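Local coordinates for protein short-chain type dehydrogenase/reductase (Mycobacterium ulcerans, PDB 3SVT) that probably acts as an NAD-dependent oxidoreductase of the short-chain dehydrogenase/reductase family, with a physiological substrate that is not established, at residues N156-R159 and W160-A163; A135-M138 and V139-G142; Q224-V227 and E228-A231. One frame throughout, in Å; residues are numbered along the deposited sequence.

Contact 1 (N156-R159 and W160-A163)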
ATOM      1  N   ASN B 156       2.440   6.142   8.380  1.00 24.73           N
ATOM      2  CA  ASN B 156       3.720   6.815   8.181  1.00 25.65           C
ATOM      3  C   ASN B 156       4.586   6.606   9.429  1.00 25.95           C
ATOM      4  O   ASN B 156       4.154   6.932  10.536  1.00 27.06           O
ATOM      5  CB  ASN B 156       3.494   8.322   7.898  1.00 25.25           C
ATOM      6  CG  ASN B 156       2.606   8.573   6.659  1.00 27.02           C
ATOM      7  OD1 ASN B 156       1.402   8.256   6.661  1.00 23.71           O
ATOM      8  ND2 ASN B 156       3.207   9.123   5.595  1.00 23.90           N
ATOM      9  N   THR B 157       5.775   6.025   9.266  1.00 26.24           N
ATOM     10  CA  THR B 157       6.708   5.840  10.400  1.00 26.45           C
ATOM     11  C   THR B 157       6.938   7.140  11.210  1.00 26.75           C
ATOM     12  O   THR B 157       7.248   8.208  10.642  1.00 26.67           O
ATOM     13  CB  THR B 157       8.091   5.327   9.934  1.00 26.92           C
ATOM     14  OG1 THR B 157       8.605   6.186   8.896  1.00 25.36           O
ATOM     15  CG2 THR B 157       7.985   3.836   9.439  1.00 26.85           C
ATOM     16  N   HIS B 158       6.745   7.019  12.528  1.00 26.24           N
ATOM     17  CA  HIS B 158       6.975   8.078  13.479  1.00 26.77           C
ATOM     18  C   HIS B 158       8.232   7.662  14.253  1.00 26.91           C
ATOM     19  O   HIS B 158       8.149   6.858  15.191  1.00 26.18           O
ATOM     20  CB  HIS B 158       5.792   8.225  14.460  1.00 26.73           C
ATOM     21  CG  HIS B 158       4.576   8.881  13.878  1.00 26.92           C
ATOM     22  ND1 HIS B 158       4.165   8.675  12.577  1.00 26.86           N
ATOM     23  CD2 HIS B 158       3.669   9.726  14.433  1.00 26.96           C
ATOM     24  CE1 HIS B 158       3.063   9.374  12.354  1.00 27.79           C
ATOM     25  NE2 HIS B 158       2.739  10.019  13.463  1.00 24.21           N
ATOM     26  N   ARG B 159       9.386   8.183  13.836  1.00 26.45           N
ATOM     27  CA  ARG B 159      10.616   7.913  14.554  1.00 26.87           C
ATOM     28  C   ARG B 159      10.385   8.152  16.057  1.00 26.32           C
ATOM     29  O   ARG B 159       9.845   9.192  16.458  1.00 25.86           O
ATOM     30  CB  ARG B 159      11.764   8.813  14.034  1.00 27.17           C
ATOM     31  CG  ARG B 159      12.434   8.332  12.745  1.00 28.14           C
ATOM     32  CD  ARG B 159      13.319   9.442  12.108  1.00 29.76           C
ATOM     33  NE  ARG B 159      12.450  10.342  11.337  1.00 33.43           N
ATOM     34  CZ  ARG B 159      12.830  11.447  10.696  1.00 34.41           C
ATOM     35  NH1 ARG B 159      14.082  11.859  10.754  1.00 34.03           N
ATOM     36  NH2 ARG B 159      11.926  12.158  10.010  1.00 34.55           N
ATOM     37  N   TRP B 160      10.778   7.156  16.848  1.00 26.30           N
ATOM     38  CA  TRP B 160      10.859   7.200  18.315  1.00 25.99           C
ATOM     39  C   TRP B 160       9.514   6.989  19.011  1.00 26.84           C
ATOM     40  O   TRP B 160       9.394   7.210  20.218  1.00 26.15           O
ATOM     41  CB  TRP B 160      11.566   8.457  18.808  1.00 26.79           C
ATOM     42  CG  TRP B 160      12.847   8.711  18.057  1.00 25.89           C
ATOM     43  CD1 TRP B 160      13.974   7.954  18.084  1.00 25.21           C
ATOM     44  CD2 TRP B 160      13.107   9.787  17.158  1.00 27.85           C
ATOM     45  NE1 TRP B 160      14.932   8.485  17.254  1.00 26.07           N
ATOM     46  CE2 TRP B 160      14.430   9.629  16.690  1.00 27.52           C
ATOM     47  CE3 TRP B 160      12.361  10.887  16.719  1.00 27.90           C
ATOM     48  CZ2 TRP B 160      15.005  10.506  15.772  1.00 30.27           C
ATOM     49  CZ3 TRP B 160      12.952  11.776  15.830  1.00 29.86           C
ATOM     50  CH2 TRP B 160      14.259  11.573  15.360  1.00 30.85           C
ATOM     51  N   PHE B 161       8.511   6.546  18.251  1.00 26.97           N
ATOM     52  CA  PHE B 161       7.186   6.303  18.818  1.00 27.80           C
ATOM     53  C   PHE B 161       7.030   4.854  19.197  1.00 27.31           C
ATOM     54  O   PHE B 161       5.983   4.487  19.713  1.00 27.38           O
ATOM     55  CB  PHE B 161       6.061   6.749  17.866  1.00 27.66           C
ATOM     56  CG  PHE B 161       5.731   8.219  17.966  1.00 30.45           C
ATOM     57  CD1 PHE B 161       6.717   9.188  17.772  1.00 33.20           C
ATOM     58  CD2 PHE B 161       4.445   8.634  18.274  1.00 34.45           C
ATOM     59  CE1 PHE B 161       6.416  10.543  17.870  1.00 34.83           C
ATOM     60  CE2 PHE B 161       4.128   9.994  18.362  1.00 34.88           C
ATOM     61  CZ  PHE B 161       5.107  10.941  18.156  1.00 35.60           C
ATOM     62  N   GLY B 162       8.063   4.041  18.923  1.00 27.93           N
ATOM     63  CA  GLY B 162       8.127   2.663  19.387  1.00 27.49           C
ATOM     64  C   GLY B 162       6.859   1.891  19.058  1.00 27.60           C
ATOM     65  O   GLY B 162       6.507   1.723  17.890  1.00 28.66           O
ATOM     66  N   ALA B 163       6.169   1.420  20.089  1.00 27.10           N
ATOM     67  CA  ALA B 163       5.054   0.466  19.912  1.00 27.22           C
ATOM     68  C   ALA B 163       3.778   1.062  19.290  1.00 26.95           C
ATOM     69  O   ALA B 163       2.911   0.335  18.841  1.00 27.63           O
ATOM     70  CB  ALA B 163       4.721  -0.187  21.262  1.00 26.35           C
TER
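H158 and F161 show how a tight turn can bring two aromatic side chains together: the imidazole presents its edge to the face of the phenyl ring in a T-shaped pair, centroids 5.1 Å apart and planes at 80°. The first torsion of F161 (chi1 -84°, CG anti to the carbonyl carbon) turns the phenyl face to H158 CB, a CH-pi contact with CB 3.9 Å from the ring centroid; the same anti placement of CG in H158 carries its ring edge to that face. The imidazole is steadied from its other end, where H158 ND1 donates to N156 O at 2.7 Å, the acceptor lying somewhat out of the ring plane. The backbone between them is a type II beta turn from H158 to F161, closed by F161 N donating to H158 O at 3.1 Å; W160 occupies its third position with a positive phi of 81°. The loop runs directly into helix 163-182, whose YxxxK sequence is the signature of classical short-chain dehydrogenases. R159 and W160 form a second pair, lying side by side and pointing the same way. R159 CB sits over the face of the indole, 3.5 Å from the centroid of its six-membered ring, while R159 O lies at the rim of the F161 ring, 3.4 Å from F161 CD1. Outside the turn, W160 NE1 donates to L277 O near the C terminus, and F264 makes a further edge-to-face pair with F161. The turn also faces the second subunit, whose E181 is hydrogen-bonded to W160 N and whose D180 forms a long, weak ion pair with R159.

Contact 2 (A135-M138 and V139-G142)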
ATOM      1  N   ALA B 135     -18.587  -8.536  17.628  1.00 27.47           N
ATOM      2  CA  ALA B 135     -18.863  -9.263  16.402  1.00 27.61           C
ATOM      3  C   ALA B 135     -19.876 -10.383  16.621  1.00 28.38           C
ATOM      4  O   ALA B 135     -20.767 -10.566  15.795  1.00 27.55           O
ATOM      5  CB  ALA B 135     -17.583  -9.822  15.809  1.00 26.98           C
ATOM      6  N   ARG B 136     -19.739 -11.142  17.706  1.00 28.75           N
ATOM      7  CA  ARG B 136     -20.691 -12.231  17.965  1.00 30.20           C
ATOM      8  C   ARG B 136     -22.141 -11.711  17.931  1.00 30.19           C
ATOM      9  O   ARG B 136     -22.996 -12.300  17.292  1.00 29.69           O
ATOM     10  CB  ARG B 136     -20.432 -12.889  19.315  1.00 30.54           C
ATOM     11  CG  ARG B 136     -19.158 -13.721  19.394  1.00 32.48           C
ATOM     12  CD  ARG B 136     -18.947 -14.220  20.847  1.00 33.62           C
ATOM     13  NE  ARG B 136     -17.804 -15.118  20.950  1.00 33.99           N
ATOM     14  CZ  ARG B 136     -17.447 -15.798  22.044  1.00 33.25           C
ATOM     15  NH1 ARG B 136     -18.120 -15.695  23.185  1.00 33.39           N
ATOM     16  NH2 ARG B 136     -16.391 -16.581  21.997  1.00 33.48           N
ATOM     17  N   GLU B 137     -22.403 -10.596  18.621  1.00 30.71           N
ATOM     18  CA  GLU B 137     -23.770 -10.078  18.707  1.00 31.29           C
ATOM     19  C   GLU B 137     -24.219  -9.446  17.414  1.00 30.59           C
ATOM     20  O   GLU B 137     -25.374  -9.618  17.013  1.00 30.13           O
ATOM     21  CB  GLU B 137     -23.928  -9.068  19.836  1.00 31.93           C
ATOM     22  CG  GLU B 137     -23.551  -9.593  21.224  1.00 35.09           C
ATOM     23  CD  GLU B 137     -24.337 -10.813  21.635  1.00 36.44           C
ATOM     24  OE1 GLU B 137     -25.469 -10.991  21.157  1.00 38.02           O
ATOM     25  OE2 GLU B 137     -23.800 -11.606  22.429  1.00 39.17           O
ATOM     26  N   MET B 138     -23.324  -8.718  16.756  1.00 30.13           N
ATOM     27  CA  MET B 138     -23.686  -8.088  15.483  1.00 30.60           C
ATOM     28  C   MET B 138     -24.012  -9.137  14.421  1.00 30.62           C
ATOM     29  O   MET B 138     -24.943  -8.945  13.629  1.00 31.68           O
ATOM     30  CB  MET B 138     -22.611  -7.099  14.992  1.00 30.04           C
ATOM     31  CG  MET B 138     -22.768  -5.710  15.594  1.00 31.42           C
ATOM     32  SD  MET B 138     -21.441  -4.527  15.198  1.00 33.77           S
ATOM     33  CE  MET B 138     -20.033  -5.483  15.732  1.00 32.26           C
ATOM     34  N   VAL B 139     -23.282 -10.251  14.410  1.00 30.20           N
ATOM     35  CA  VAL B 139     -23.623 -11.350  13.516  1.00 30.14           C
ATOM     36  C   VAL B 139     -25.011 -11.919  13.859  1.00 31.12           C
ATOM     37  O   VAL B 139     -25.870 -12.054  12.989  1.00 30.71           O
ATOM     38  CB  VAL B 139     -22.555 -12.477  13.548  1.00 29.80           C
ATOM     39  CG1 VAL B 139     -23.043 -13.703  12.780  1.00 30.59           C
ATOM     40  CG2 VAL B 139     -21.211 -11.985  12.958  1.00 28.50           C
ATOM     41  N   ARG B 140     -25.238 -12.242  15.126  1.00 32.52           N
ATOM     42  CA  ARG B 140     -26.568 -12.716  15.558  1.00 34.33           C
ATOM     43  C   ARG B 140     -27.696 -11.726  15.246  1.00 34.60           C
ATOM     44  O   ARG B 140     -28.819 -12.130  14.957  1.00 35.08           O
ATOM     45  CB  ARG B 140     -26.592 -13.012  17.061  1.00 35.77           C
ATOM     46  CG  ARG B 140     -25.533 -13.983  17.524  1.00 39.34           C
ATOM     47  CD  ARG B 140     -26.025 -14.950  18.577  1.00 46.13           C
ATOM     48  NE  ARG B 140     -24.903 -15.439  19.384  1.00 50.82           N
ATOM     49  CZ  ARG B 140     -24.578 -14.998  20.604  1.00 53.74           C
ATOM     50  NH1 ARG B 140     -23.519 -15.510  21.220  1.00 55.48           N
ATOM     51  NH2 ARG B 140     -25.288 -14.055  21.217  1.00 54.66           N
ATOM     52  N   GLY B 141     -27.402 -10.432  15.322  1.00 34.24           N
ATOM     53  CA  GLY B 141     -28.397  -9.401  15.032  1.00 34.12           C
ATOM     54  C   GLY B 141     -28.700  -9.173  13.565  1.00 34.27           C
ATOM     55  O   GLY B 141     -29.585  -8.388  13.246  1.00 35.93           O
ATOM     56  N   GLY B 142     -27.981  -9.838  12.664  1.00 32.87           N
ATOM     57  CA  GLY B 142     -28.237  -9.706  11.234  1.00 32.30           C
ATOM     58  C   GLY B 142     -27.380  -8.666  10.524  1.00 31.23           C
ATOM     59  O   GLY B 142     -27.634  -8.324   9.365  1.00 31.13           O
TER
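The guanidinium of R140 meets the carboxylate of E137 with the two planes turned 79° against each other, so the groups do not pair flat in the two-pronged manner. R136 O lies over one face of the guanidinium, whereas E137 OE1 approaches obliquely. A single nitrogen does the work: R140 NH2 is 3.1 Å from E137 OE1 in the salt bridge, and it also donates a weak hydrogen bond to E137 OE2. E137 reaches this position because its chain folds over at CG (chi2 -58°), which brings a side chain that starts away from the following turn back to it. R140 bends at the same torsion, and its aliphatic part stays close to the backbone, with CG 3.1 Å from R136 O.

R136, its chain extended, reaches the second subunit, where its NE donates to T109 O; R140 NE makes a weak hydrogen bond to V281 O of that same subunit. M138 and V139 rest on V187 of strand 187-198, and V139 also meets G279 of the second subunit. Within the helix, V139 CG2 comes as close as 3.2 Å to A135 O.

Regular i to i+4 bonds run through the last turns, from V139 N to A135 O, from R140 N to R136 O and, at 2.8 Å, from G141 N to E137 O. Then G142 takes a positive phi of 94° and its N donates to V139 O at 3.1 Å. An i to i+3 salt bridge thus rides on the final turn of helix 113-140, a helix closed by a glycine in a Schellman motif.

Contact 3 (Q224-V227 and E228-A231)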
ATOM      1  N   GLN B 224      -5.110  22.177  11.889  1.00 27.68           N
ATOM      2  CA  GLN B 224      -5.017  20.972  12.684  1.00 27.18           C
ATOM      3  C   GLN B 224      -6.381  20.290  12.710  1.00 26.65           C
ATOM      4  O   GLN B 224      -7.411  20.922  12.466  1.00 27.00           O
ATOM      5  CB  GLN B 224      -4.571  21.331  14.096  1.00 28.16           C
ATOM      6  CG  GLN B 224      -3.124  21.896  14.145  1.00 29.29           C
ATOM      7  CD  GLN B 224      -2.676  22.308  15.542  1.00 33.04           C
ATOM      8  OE1 GLN B 224      -3.484  22.706  16.382  1.00 35.53           O
ATOM      9  NE2 GLN B 224      -1.368  22.276  15.771  1.00 34.12           N
ATOM     10  N   GLY B 225      -6.393  19.003  13.013  1.00 25.90           N
ATOM     11  CA  GLY B 225      -7.658  18.253  13.066  1.00 25.59           C
ATOM     12  C   GLY B 225      -8.439  18.579  14.320  1.00 25.53           C
ATOM     13  O   GLY B 225      -7.898  19.142  15.276  1.00 26.34           O
ATOM     14  N   GLU B 226      -9.719  18.237  14.283  1.00 26.32           N
ATOM     15  CA  GLU B 226     -10.641  18.425  15.391  1.00 27.17           C
ATOM     16  C   GLU B 226     -11.347  17.116  15.621  1.00 26.45           C
ATOM     17  O   GLU B 226     -11.522  16.317  14.690  1.00 25.78           O
ATOM     18  CB  GLU B 226     -11.654  19.533  15.054  1.00 27.76           C
ATOM     19  CG  GLU B 226     -11.025  20.923  14.772  1.00 29.25           C
ATOM     20  CD  GLU B 226     -10.413  21.577  16.014  1.00 33.44           C
ATOM     21  OE1 GLU B 226     -10.669  21.135  17.161  1.00 33.52           O
ATOM     22  OE2 GLU B 226      -9.672  22.553  15.841  1.00 34.24           O
ATOM     23  N   VAL B 227     -11.751  16.880  16.857  1.00 26.18           N
ATOM     24  CA  VAL B 227     -12.496  15.663  17.202  1.00 26.29           C
ATOM     25  C   VAL B 227     -13.722  15.448  16.276  1.00 25.81           C
ATOM     26  O   VAL B 227     -14.003  14.324  15.860  1.00 26.04           O
ATOM     27  CB  VAL B 227     -12.935  15.663  18.677  1.00 27.00           C
ATOM     28  CG1 VAL B 227     -13.977  14.587  18.913  1.00 28.33           C
ATOM     29  CG2 VAL B 227     -11.718  15.464  19.615  1.00 27.25           C
ATOM     30  N   GLU B 228     -14.400  16.517  15.896  1.00 25.62           N
ATOM     31  CA  GLU B 228     -15.563  16.409  15.016  1.00 25.71           C
ATOM     32  C   GLU B 228     -15.202  15.816  13.661  1.00 24.75           C
ATOM     33  O   GLU B 228     -16.009  15.107  13.073  1.00 24.97           O
ATOM     34  CB  GLU B 228     -16.220  17.775  14.828  1.00 27.83           C
ATOM     35  CG  GLU B 228     -16.628  18.444  16.138  1.00 31.99           C
ATOM     36  CD  GLU B 228     -15.438  18.949  16.979  1.00 34.77           C
ATOM     37  OE1 GLU B 228     -14.526  19.617  16.462  1.00 37.75           O
ATOM     38  OE2 GLU B 228     -15.388  18.659  18.175  1.00 37.17           O
ATOM     39  N   ASP B 229     -13.992  16.080  13.167  1.00 23.98           N
ATOM     40  CA  ASP B 229     -13.559  15.524  11.894  1.00 23.81           C
ATOM     41  C   ASP B 229     -13.586  13.975  11.966  1.00 24.21           C
ATOM     42  O   ASP B 229     -14.026  13.305  11.021  1.00 24.30           O
ATOM     43  CB  ASP B 229     -12.156  15.965  11.504  1.00 22.92           C
ATOM     44  CG  ASP B 229     -11.998  17.474  11.352  1.00 25.01           C
ATOM     45  OD1 ASP B 229     -12.932  18.146  10.839  1.00 25.15           O
ATOM     46  OD2 ASP B 229     -10.887  17.985  11.704  1.00 22.82           O
ATOM     47  N   VAL B 230     -13.079  13.415  13.070  1.00 23.37           N
ATOM     48  CA  VAL B 230     -13.037  11.957  13.207  1.00 22.86           C
ATOM     49  C   VAL B 230     -14.459  11.411  13.478  1.00 23.04           C
ATOM     50  O   VAL B 230     -14.831  10.387  12.931  1.00 23.02           O
ATOM     51  CB  VAL B 230     -12.083  11.515  14.321  1.00 22.87           C
ATOM     52  CG1 VAL B 230     -12.033   9.970  14.390  1.00 23.15           C
ATOM     53  CG2 VAL B 230     -10.653  12.138  14.108  1.00 20.91           C
ATOM     54  N   ALA B 231     -15.232  12.117  14.304  1.00 23.54           N
ATOM     55  CA  ALA B 231     -16.609  11.711  14.634  1.00 24.50           C
ATOM     56  C   ALA B 231     -17.463  11.627  13.380  1.00 24.48           C
ATOM     57  O   ALA B 231     -18.239  10.706  13.229  1.00 25.90           O
ATOM     58  CB  ALA B 231     -17.237  12.687  15.650  1.00 24.46           C
TER
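V227, E228 and E226 bury the most surface in this contact, where a short strand turns into a helix. E228 folds back over the chain before it: its bend at CG (chi2 71°) places OE1 3.2 Å from E226 CB and OE2 3.9 Å from V227 CB. The E226 and E228 side chains lie side by side, their carboxylate planes 23° apart, with E226 OE1 and E228 OE1 4.2 Å from each other. Such proximity of like charges would tend to raise their proton affinity, an effect that the helix N terminus may offset; E226 OE2 also has a long, weak ion pair with R198. E226 is the N-cap of helix 227-238, and the start is secured by one half of a capping box: D229 OD2, met from above the carboxylate plane, accepts E226 N at 2.8 Å. The returning bond, D229 N to E226 O at 2.9 Å, uses the backbone carbonyl and not the N-cap side chain. R223 forms a salt bridge with the same D229 OD2, so this oxygen is held by two donors. From V227 the helix proper begins, V227 O accepting A231 N at 3.0 Å and, more weakly, V230 N. On the sheet side V230 packs on P194 and I197 of strand 187-198.

In the fold
Read from the N terminus, the three contacts follow in series, and none nests in or crosses another. Each is a local turn or helix end within the Rossmann-like fold. Contact 2 ends helix 113-140 just before the chain enters strand 144-149. Contact 1 turns the loop that leads from helix 152-155 into helix 163-182. Contact 3 passes from the short strand 225-226, paired with strand 187-198, into helix 227-238. Contacts 1 and 2 lie on opposite sides of the chain's centre, their own centres about 35 Å apart, yet both meet the second subunit; contact 3, about 13 Å from contact 1 at the nearest atoms, approaches the fourth subunit.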